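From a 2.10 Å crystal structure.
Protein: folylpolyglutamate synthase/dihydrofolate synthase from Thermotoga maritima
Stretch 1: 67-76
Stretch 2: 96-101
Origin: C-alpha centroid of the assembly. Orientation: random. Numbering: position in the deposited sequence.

Stretch 1, residues 67-76: ANMVSNILVS
Stretch 2, residues 96-101: IRLNEE

A tight turn at the end of a strand packs against one side of a helix, in a small contact in which helix side chains meet the side chains and backbone of the turn, centred on Glu100 and Val75, with no clear hydrogen bond across it. Residues 67-76 are helical throughout, with phi/psi near -60/-45. Backbone bonds run i to i-4, from Ser71 N to Ala67 O (2.8 Å) through Ser76 N to Asn72 O (3.0 Å). Residues 96-98 are extended. A type I' turn then runs from Leu98 to Glu101, with Asn99 at 55/38 and Glu100 at 67/19. Leu98 N to Glu101 O (3.0 Å) and Glu101 N to Leu98 O (2.9 Å) close it.

The CA atoms of Val75 and Asn99 lie 5.6 Å apart, those of Asn72 and Glu100 7.0 Å. Together the two stretches bury 257 Å².

Glu100 points toward the helix with chi1 and chi2 both m. Its OE2 lies 3.2 Å from Ser71 CB, and its CG 3.8 Å from Asn72 OD1. Its OE1 forms a salt bridge with Arg97 NH1 at 2.9 Å, within stretch 2, from the strand to the turn. Arg97 is m, t, t along chi1 to chi3, so the extended chain brings its guanidinium to this carboxylate. Asn68 (chi1 t) starts sideways, but its end comes nearer: ND2 is 3.3 Å from Glu100 OE1 and 3.6 Å from Arg97 NH1, oblique to the guanidinium.

Val75 (chi1 t) points toward the turn. Its CG2 sits 3.5 Å from Asn99 CA and 4.3 Å from Glu100 N, so it packs largely on turn backbone. Asn99 is m, with CB sideways.

Ser71 (m) bonds its OG to Ala67 O at 2.9 Å, back along the helix. Asn72 has chi1 at -91°, and its ND2 makes a weak bond to Asn68 OD1 (2.9 Å).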

# COMPACT_ATOMS: atom_id res chain seq x y z
N ALA A 67 -0.96 -4.23 6.59
CA ALA A 67 -2.43 -4.17 6.62
C ALA A 67 -3.07 -5.32 5.86
O ALA A 67 -3.99 -5.97 6.33
CB ALA A 67 -2.94 -2.83 6.05
N ASN A 68 -2.61 -5.52 4.63
CA ASN A 68 -3.11 -6.56 3.75
C ASN A 68 -2.98 -7.93 4.38
O ASN A 68 -3.90 -8.72 4.34
CB ASN A 68 -2.39 -6.56 2.41
CG ASN A 68 -3.05 -7.44 1.41
OD1 ASN A 68 -2.59 -8.57 1.17
ND2 ASN A 68 -4.17 -6.97 0.84
N MET A 69 -1.81 -8.20 4.94
CA MET A 69 -1.56 -9.47 5.62
C MET A 69 -2.51 -9.68 6.82
O MET A 69 -3.10 -10.76 7.02
CB MET A 69 -0.12 -9.49 6.07
CG MET A 69 0.88 -9.63 4.93
SD MET A 69 2.58 -9.49 5.57
CE MET A 69 3.57 -9.50 4.09
N VAL A 70 -2.65 -8.63 7.62
CA VAL A 70 -3.57 -8.66 8.73
C VAL A 70 -4.99 -8.90 8.26
O VAL A 70 -5.67 -9.76 8.82
CB VAL A 70 -3.43 -7.39 9.60
CG1 VAL A 70 -4.49 -7.32 10.60
CG2 VAL A 70 -2.11 -7.42 10.33
N SER A 71 -5.45 -8.18 7.24
CA SER A 71 -6.83 -8.39 6.75
C SER A 71 -6.98 -9.76 6.25
O SER A 71 -7.95 -10.35 6.49
CB SER A 71 -7.22 -7.46 5.58
OG SER A 71 -6.87 -6.13 5.93
N ASN A 72 -6.06 -10.20 5.41
CA ASN A 72 -6.14 -11.51 4.81
C ASN A 72 -6.21 -12.64 5.80
O ASN A 72 -7.00 -13.57 5.61
CB ASN A 72 -5.02 -11.71 3.79
CG ASN A 72 -5.49 -11.27 2.42
OD1 ASN A 72 -6.47 -11.84 1.92
ND2 ASN A 72 -4.88 -10.24 1.86
N ILE A 73 -5.48 -12.52 6.90
CA ILE A 73 -5.50 -13.56 7.92
C ILE A 73 -6.87 -13.60 8.64
O ILE A 73 -7.43 -14.67 8.89
CB ILE A 73 -4.37 -13.35 8.92
CG1 ILE A 73 -3.02 -13.64 8.25
CG2 ILE A 73 -4.56 -14.27 10.16
CD1 ILE A 73 -1.83 -13.19 9.11
N LEU A 74 -7.39 -12.42 8.98
CA LEU A 74 -8.67 -12.33 9.64
C LEU A 74 -9.80 -12.73 8.75
O LEU A 74 -10.75 -13.37 9.20
CB LEU A 74 -8.91 -10.91 10.11
CG LEU A 74 -7.99 -10.39 11.22
CD1 LEU A 74 -8.14 -8.87 11.29
CD2 LEU A 74 -8.34 -11.00 12.56
N VAL A 75 -9.71 -12.38 7.47
CA VAL A 75 -10.70 -12.86 6.49
C VAL A 75 -10.69 -14.40 6.41
O VAL A 75 -11.74 -15.00 6.41
CB VAL A 75 -10.52 -12.23 5.10
CG1 VAL A 75 -11.30 -13.02 4.00
CG2 VAL A 75 -10.98 -10.78 5.15
N SER A 76 -9.51 -15.03 6.38
CA SER A 76 -9.42 -16.49 6.41
C SER A 76 -10.00 -17.03 7.68
O SER A 76 -10.54 -18.12 7.63
CB SER A 76 -7.99 -17.04 6.32
OG SER A 76 -7.32 -16.41 5.28
N ILE A 96 -10.96 0.54 -0.58
CA ILE A 96 -12.01 0.11 0.37
C ILE A 96 -12.50 -1.29 0.02
O ILE A 96 -12.97 -1.54 -1.07
CB ILE A 96 -13.20 1.09 0.32
CG1 ILE A 96 -12.70 2.53 0.50
CG2 ILE A 96 -14.19 0.77 1.39
CD1 ILE A 96 -13.80 3.54 0.35
N ARG A 97 -12.39 -2.20 0.98
CA ARG A 97 -12.63 -3.59 0.75
C ARG A 97 -13.45 -4.18 1.86
O ARG A 97 -13.43 -3.71 2.99
CB ARG A 97 -11.32 -4.33 0.64
CG ARG A 97 -10.36 -3.63 -0.19
CD ARG A 97 -9.17 -4.47 -0.56
NE ARG A 97 -8.16 -3.63 -1.19
CZ ARG A 97 -6.94 -4.00 -1.46
NH1 ARG A 97 -6.52 -5.24 -1.20
NH2 ARG A 97 -6.13 -3.13 -2.04
N LEU A 98 -14.23 -5.18 1.48
CA LEU A 98 -14.99 -6.03 2.37
C LEU A 98 -14.51 -7.45 2.07
O LEU A 98 -14.63 -7.95 0.94
CB LEU A 98 -16.48 -5.94 2.07
CG LEU A 98 -17.45 -6.79 2.89
CD1 LEU A 98 -17.37 -6.47 4.37
CD2 LEU A 98 -18.84 -6.53 2.33
N ASN A 99 -13.90 -8.04 3.09
CA ASN A 99 -13.38 -9.36 3.00
C ASN A 99 -12.44 -9.41 1.83
O ASN A 99 -12.38 -10.37 1.10
CB ASN A 99 -14.53 -10.35 2.92
CG ASN A 99 -15.41 -10.32 4.19
OD1 ASN A 99 -14.91 -9.99 5.25
ND2 ASN A 99 -16.68 -10.73 4.09
N GLU A 100 -11.70 -8.32 1.66
CA GLU A 100 -10.67 -8.18 0.65
C GLU A 100 -11.19 -8.18 -0.79
O GLU A 100 -10.45 -8.36 -1.73
CB GLU A 100 -9.56 -9.20 0.93
CG GLU A 100 -8.62 -8.73 2.05
CD GLU A 100 -7.88 -7.48 1.70
OE1 GLU A 100 -7.39 -7.37 0.53
OE2 GLU A 100 -7.76 -6.60 2.56
N GLU A 101 -12.47 -7.91 -0.96
CA GLU A 101 -13.01 -7.66 -2.27
C GLU A 101 -13.20 -6.15 -2.38
O GLU A 101 -13.66 -5.55 -1.47
CB GLU A 101 -14.34 -8.37 -2.44
CG GLU A 101 -14.22 -9.85 -2.74
CD GLU A 101 -13.41 -10.13 -4.02
OE1 GLU A 101 -13.96 -9.90 -5.15
OE2 GLU A 101 -12.22 -10.55 -3.89